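Local coordinates for hypothetical protein (Pseudomonas aeruginosa, PDB 2H9F) that probably isomerises methylaconitate, a step linked in PrpF enzymes to propionate breakdown through the methylcitrate cycle, at residues 284-288 / 301-306; 198-202 / 211-215. One frame throughout, in Å; residues are numbered along the deposited sequence.

Contact 1. Residues 284-288 / 301-306; sequences PPRDY and IDLLVR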
loop_
_atom_site.group_PDB
_atom_site.type_symbol
_atom_site.label_atom_id
_atom_site.label_comp_id
_atom_site.label_asym_id
_atom_site.label_seq_id
_atom_site.Cartn_x
_atom_site.Cartn_y
_atom_site.Cartn_z
ATOM N N PRO A 284 27.863 -29.503 -0.570
ATOM C CA PRO A 284 27.389 -30.225 0.599
ATOM C C PRO A 284 27.321 -29.288 1.779
ATOM O O PRO A 284 27.966 -28.249 1.770
ATOM C CB PRO A 284 28.443 -31.283 0.840
ATOM C CG PRO A 284 29.452 -31.148 -0.239
ATOM C CD PRO A 284 29.142 -30.000 -1.104
ATOM N N PRO A 285 26.552 -29.669 2.793
ATOM C CA PRO A 285 26.344 -28.827 3.934
ATOM C C PRO A 285 27.582 -28.531 4.755
ATOM O O PRO A 285 28.471 -29.336 4.912
ATOM C CB PRO A 285 25.292 -29.576 4.749
ATOM C CG PRO A 285 25.168 -30.889 4.187
ATOM C CD PRO A 285 25.777 -30.919 2.852
ATOM N N ARG A 286 27.578 -27.342 5.312
ATOM C CA ARG A 286 28.696 -26.779 5.989
ATOM C C ARG A 286 28.051 -25.755 6.875
ATOM O O ARG A 286 27.124 -25.069 6.463
ATOM C CB ARG A 286 29.554 -26.038 4.986
ATOM C CG ARG A 286 31.002 -26.398 4.984
ATOM C CD ARG A 286 31.522 -26.389 3.565
ATOM N NE ARG A 286 32.200 -27.652 3.262
ATOM C CZ ARG A 286 32.181 -28.249 2.067
ATOM N NH1 ARG A 286 31.517 -27.700 1.049
ATOM N NH2 ARG A 286 32.819 -29.411 1.894
ATOM N N ASP A 287 28.549 -25.633 8.087
ATOM C CA ASP A 287 28.162 -24.553 8.937
ATOM C C ASP A 287 28.551 -23.229 8.325
ATOM O O ASP A 287 29.641 -23.089 7.753
ATOM C CB ASP A 287 28.918 -24.617 10.289
ATOM C CG ASP A 287 28.672 -25.879 11.074
ATOM O OD1 ASP A 287 27.871 -26.724 10.676
ATOM O OD2 ASP A 287 29.304 -26.019 12.139
ATOM N N TYR A 288 27.682 -22.240 8.510
ATOM C CA TYR A 288 27.985 -20.851 8.137
ATOM C C TYR A 288 27.158 -19.869 8.937
ATOM O O TYR A 288 26.119 -20.237 9.472
ATOM C CB TYR A 288 27.738 -20.621 6.655
ATOM C CG TYR A 288 26.300 -20.723 6.214
ATOM C CD1 TYR A 288 25.668 -21.943 6.109
ATOM C CD2 TYR A 288 25.580 -19.585 5.854
ATOM C CE1 TYR A 288 24.329 -22.023 5.683
ATOM C CE2 TYR A 288 24.259 -19.665 5.417
ATOM C CZ TYR A 288 23.644 -20.878 5.334
ATOM O OH TYR A 288 22.329 -20.946 4.917
ATOM N N ILE A 301 20.804 -28.787 7.594
ATOM C CA ILE A 301 20.499 -28.628 6.180
ATOM C C ILE A 301 21.004 -29.835 5.409
ATOM O O ILE A 301 21.863 -30.559 5.883
ATOM C CB ILE A 301 21.109 -27.322 5.576
ATOM C CG1 ILE A 301 22.601 -27.173 5.920
ATOM C CG2 ILE A 301 20.331 -26.064 6.049
ATOM C CD1 ILE A 301 23.329 -26.164 5.058
ATOM N N ASP A 302 20.477 -30.011 4.204
ATOM C CA ASP A 302 20.884 -31.074 3.306
ATOM C C ASP A 302 21.938 -30.618 2.300
ATOM O O ASP A 302 22.723 -31.427 1.820
ATOM C CB ASP A 302 19.662 -31.618 2.570
ATOM C CG ASP A 302 18.653 -32.287 3.495
ATOM O OD1 ASP A 302 18.983 -33.344 4.104
ATOM O OD2 ASP A 302 17.514 -31.778 3.624
ATOM N N LEU A 303 21.947 -29.331 1.948
ATOM C CA LEU A 303 22.941 -28.799 1.049
ATOM C C LEU A 303 22.947 -27.273 1.126
ATOM O O LEU A 303 22.084 -26.664 1.751
ATOM C CB LEU A 303 22.629 -29.200 -0.373
ATOM C CG LEU A 303 21.403 -28.598 -1.049
ATOM C CD1 LEU A 303 21.524 -28.837 -2.546
ATOM C CD2 LEU A 303 20.048 -29.114 -0.475
ATOM N N LEU A 304 23.936 -26.673 0.483
ATOM C CA LEU A 304 24.018 -25.219 0.360
ATOM C C LEU A 304 23.715 -24.908 -1.083
ATOM O O LEU A 304 24.166 -25.630 -1.944
ATOM C CB LEU A 304 25.426 -24.736 0.624
ATOM C CG LEU A 304 25.950 -24.923 2.073
ATOM C CD1 LEU A 304 27.490 -24.911 2.069
ATOM C CD2 LEU A 304 25.346 -23.835 2.929
ATOM N N VAL A 305 23.025 -23.809 -1.308
ATOM C CA VAL A 305 22.806 -23.286 -2.655
ATOM C C VAL A 305 22.961 -21.754 -2.608
ATOM O O VAL A 305 22.542 -21.092 -1.656
ATOM C CB VAL A 305 21.449 -23.646 -3.220
ATOM C CG1 VAL A 305 21.360 -23.219 -4.731
ATOM C CG2 VAL A 305 21.171 -25.148 -3.098
ATOM N N ARG A 306 23.626 -21.222 -3.631
ATOM C CA ARG A 306 23.763 -19.785 -3.828
ATOM C C ARG A 306 23.388 -19.492 -5.279
ATOM O O ARG A 306 23.894 -20.149 -6.190
ATOM C CB ARG A 306 25.208 -19.376 -3.565
ATOM C CG ARG A 306 25.741 -19.598 -2.107
ATOM C CD ARG A 306 25.071 -18.634 -1.169
ATOM N NE ARG A 306 25.525 -18.706 0.215
ATOM C CZ ARG A 306 25.018 -19.492 1.163
ATOM N NH1 ARG A 306 24.093 -20.401 0.900
ATOM N NH2 ARG A 306 25.494 -19.396 2.396
#
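P285 and Y288 pack against I301, L304 and R306 in an apolar and cation-pi contact with no hydrogen bond across it, where the chain peels away from strand 278-283 and its antiparallel partner 303-309. Backbone bonding of L304 with A283 lies at the end of strand 278-283, just before the two prolines, which have no amide hydrogen to extend it. P285 lies beside the backbone, with CD 3.3 Å from D302 O and CB 3.8 Å from I301 CG1. L304 works with both methyls: CD1 is 3.7 Å from R286 CB, whereas CD2 reaches Y288 CE1 obliquely at 3.4 Å, a tight approach. I301 CD1 lies at the edge of the same ring. R306 takes one ring face, its CZ 4.8 Å from the ring centroid and off-centre. The planes stand 61° apart, and NH2 is the nearest guanidinium atom to the ring, 3.3 Å from Y288 CE2. A bend at chi2 (-70°) folds the R306 chain back, and NH1 donates to V305 O at 3.1 Å; NE and NH2 are held by E235 O and T234 O. Y288 OH is fixed by H352 O. P284 O and R286 N, by contrast, are buried here without a polar partner in the model. The arrangement is an off-centre cation-pi pair beside an apolar cluster, where a loop leaves an antiparallel strand pair.

Contact 2. Residues 198-202 / 211-215; sequences LVDDL and KATMI
D200 and A212 form the antiparallel hydrogen-bonded pair of a beta hairpin between strands 200-204 and 208-216. D200 N reaches A212 O at 2.8 Å, with a near-straight N-H...O angle of 161°, and A212 N returns a bond to D200 O. The tight part is the buried face carrying D200, L202, A212 and M214. Here L202 CB lies 3.9 Å from A212 CB, and L202 CD1 touches the selenium of M214, a selenomethionine. A turn at chi3 (-81°) brings the terminal CE of M214 to within 3.4 Å of D200 CB, the two side chains crossing at about a right angle. Helix 244-260 covers this face through I253 and R260. A water bridges D200 OD2 and M214 N, accepting from the latter at 2.9 Å. Just before strand 200-204 begins, L198 O accepts from T213 OG1, within strand 208-216; the bond refines as very short, so its exact length is doubtful, and OG1 is also bonded to L335 N. The looser side is at D201 and K211, both exposed, although L335 packs on K211 and V199. This non-hydrogen-bonded pair runs side by side, and K211 NZ meets the syn lone pair of D201 OD1 at 2.7 Å. The chemistry therefore differs by face: the exposed D201-K211 salt bridge probably balances charge at the surface, whereas buried D200 is matched by a salt bridge to R260 and by bonds with T195, N197 and the water, an environment that probably favours its ionised form, chiefly through R260.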
loop_
_atom_site.group_PDB
_atom_site.type_symbol
_atom_site.label_atom_id
_atom_site.label_comp_id
_atom_site.label_asym_id
_atom_site.label_seq_id
_atom_site.Cartn_x
_atom_site.Cartn_y
_atom_site.Cartn_z
ATOM N N LEU A 198 21.925 -35.485 -17.125
ATOM C CA LEU A 198 21.764 -34.991 -15.767
ATOM C C LEU A 198 22.916 -34.125 -15.355
ATOM O O LEU A 198 22.759 -33.236 -14.513
ATOM C CB LEU A 198 21.666 -36.165 -14.797
ATOM C CG LEU A 198 20.435 -37.073 -14.946
ATOM C CD1 LEU A 198 20.497 -38.178 -13.893
ATOM C CD2 LEU A 198 19.125 -36.287 -14.841
ATOM N N VAL A 199 24.084 -34.423 -15.914
ATOM C CA VAL A 199 25.294 -33.631 -15.709
ATOM C C VAL A 199 26.060 -33.575 -17.010
ATOM O O VAL A 199 26.154 -34.578 -17.711
ATOM C CB VAL A 199 26.185 -34.234 -14.609
ATOM C CG1 VAL A 199 27.354 -33.335 -14.333
ATOM C CG2 VAL A 199 25.370 -34.457 -13.352
ATOM N N ASP A 200 26.581 -32.397 -17.333
ATOM C CA ASP A 200 27.332 -32.166 -18.572
ATOM C C ASP A 200 28.698 -31.577 -18.238
ATOM O O ASP A 200 28.945 -31.114 -17.099
ATOM C CB ASP A 200 26.584 -31.165 -19.463
ATOM C CG ASP A 200 25.337 -31.762 -20.154
ATOM O OD1 ASP A 200 25.479 -32.452 -21.203
ATOM O OD2 ASP A 200 24.208 -31.470 -19.672
ATOM N N ASP A 201 29.600 -31.613 -19.209
ATOM C CA ASP A 201 30.864 -30.881 -19.083
ATOM C C ASP A 201 30.656 -29.563 -19.793
ATOM O O ASP A 201 30.495 -29.538 -20.997
ATOM C CB ASP A 201 32.013 -31.683 -19.662
ATOM C CG ASP A 201 32.321 -32.913 -18.821
ATOM O OD1 ASP A 201 32.487 -32.752 -17.588
ATOM O OD2 ASP A 201 32.375 -34.034 -19.376
ATOM N N LEU A 202 30.555 -28.483 -19.022
ATOM C CA LEU A 202 30.211 -27.194 -19.582
ATOM C C LEU A 202 31.480 -26.431 -19.864
ATOM O O LEU A 202 32.192 -26.049 -18.944
ATOM C CB LEU A 202 29.335 -26.413 -18.608
ATOM C CG LEU A 202 28.828 -25.047 -19.100
ATOM C CD1 LEU A 202 27.876 -25.187 -20.292
ATOM C CD2 LEU A 202 28.198 -24.309 -17.899
ATOM N N LYS A 211 31.644 -29.278 -14.381
ATOM C CA LYS A 211 30.443 -30.083 -14.294
ATOM C C LYS A 211 29.247 -29.152 -14.132
ATOM O O LYS A 211 29.310 -28.134 -13.453
ATOM C CB LYS A 211 30.510 -31.054 -13.126
ATOM C CG LYS A 211 31.606 -32.127 -13.211
ATOM C CD LYS A 211 31.443 -33.014 -14.423
ATOM C CE LYS A 211 32.563 -34.045 -14.531
ATOM N NZ LYS A 211 32.514 -34.802 -15.831
ATOM N N ALA A 212 28.152 -29.465 -14.797
ATOM C CA ALA A 212 26.977 -28.632 -14.656
ATOM C C ALA A 212 25.695 -29.429 -14.881
ATOM O O ALA A 212 25.654 -30.272 -15.745
ATOM C CB ALA A 212 27.064 -27.434 -15.618
ATOM N N THR A 213 24.663 -29.153 -14.091
ATOM C CA THR A 213 23.319 -29.618 -14.393
ATOM C C THR A 213 22.524 -28.424 -14.909
ATOM O O THR A 213 22.391 -27.415 -14.227
ATOM C CB THR A 213 22.651 -30.178 -13.136
ATOM O OG1 THR A 213 23.272 -31.431 -12.807
ATOM C CG2 THR A 213 21.123 -30.373 -13.344
HETATM N N MSE A 214 22.014 -28.556 -16.123
HETATM C CA MSE A 214 21.209 -27.557 -16.787
HETATM C C MSE A 214 19.793 -28.137 -16.849
HETATM O O MSE A 214 19.558 -29.135 -17.516
HETATM C CB MSE A 214 21.781 -27.276 -18.173
HETATM C CG MSE A 214 23.057 -26.444 -18.127
HETATM SE SE MSE A 214 24.046 -26.435 -19.743
HETATM C CE MSE A 214 24.989 -28.178 -19.514
ATOM N N ILE A 215 18.892 -27.544 -16.075
ATOM C CA ILE A 215 17.559 -28.057 -15.853
ATOM C C ILE A 215 16.505 -26.966 -16.145
ATOM O O ILE A 215 16.651 -25.805 -15.769
ATOM C CB ILE A 215 17.419 -28.629 -14.390
ATOM C CG1 ILE A 215 16.062 -29.325 -14.200
ATOM C CG2 ILE A 215 17.619 -27.572 -13.357
ATOM C CD1 ILE A 215 15.954 -30.222 -12.983
HETATM O O HOH W 1 22.523 -31.061 -17.514
#

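Overall arrangement
Contacts 1 and 2 follow one another in sequence, the hairpin of contact 2 closing before contact 1 opens. Their centres are 20 Å apart and their nearest atoms about 10 Å apart, so they do not touch, yet successive strand pairings connect them: 208-216 with 220-225, then 278-283, then 303-309. Both lie on the same side of the chain's centre, 22 Å (contact 1) and 25 Å (contact 2) from it. No cobalt or substrate site is established at either. The side chain of D302 in contact 1 lies about 5 Å from a bound sulfate, probably a crystallisation component, which may mark a pocket but does not establish an active site.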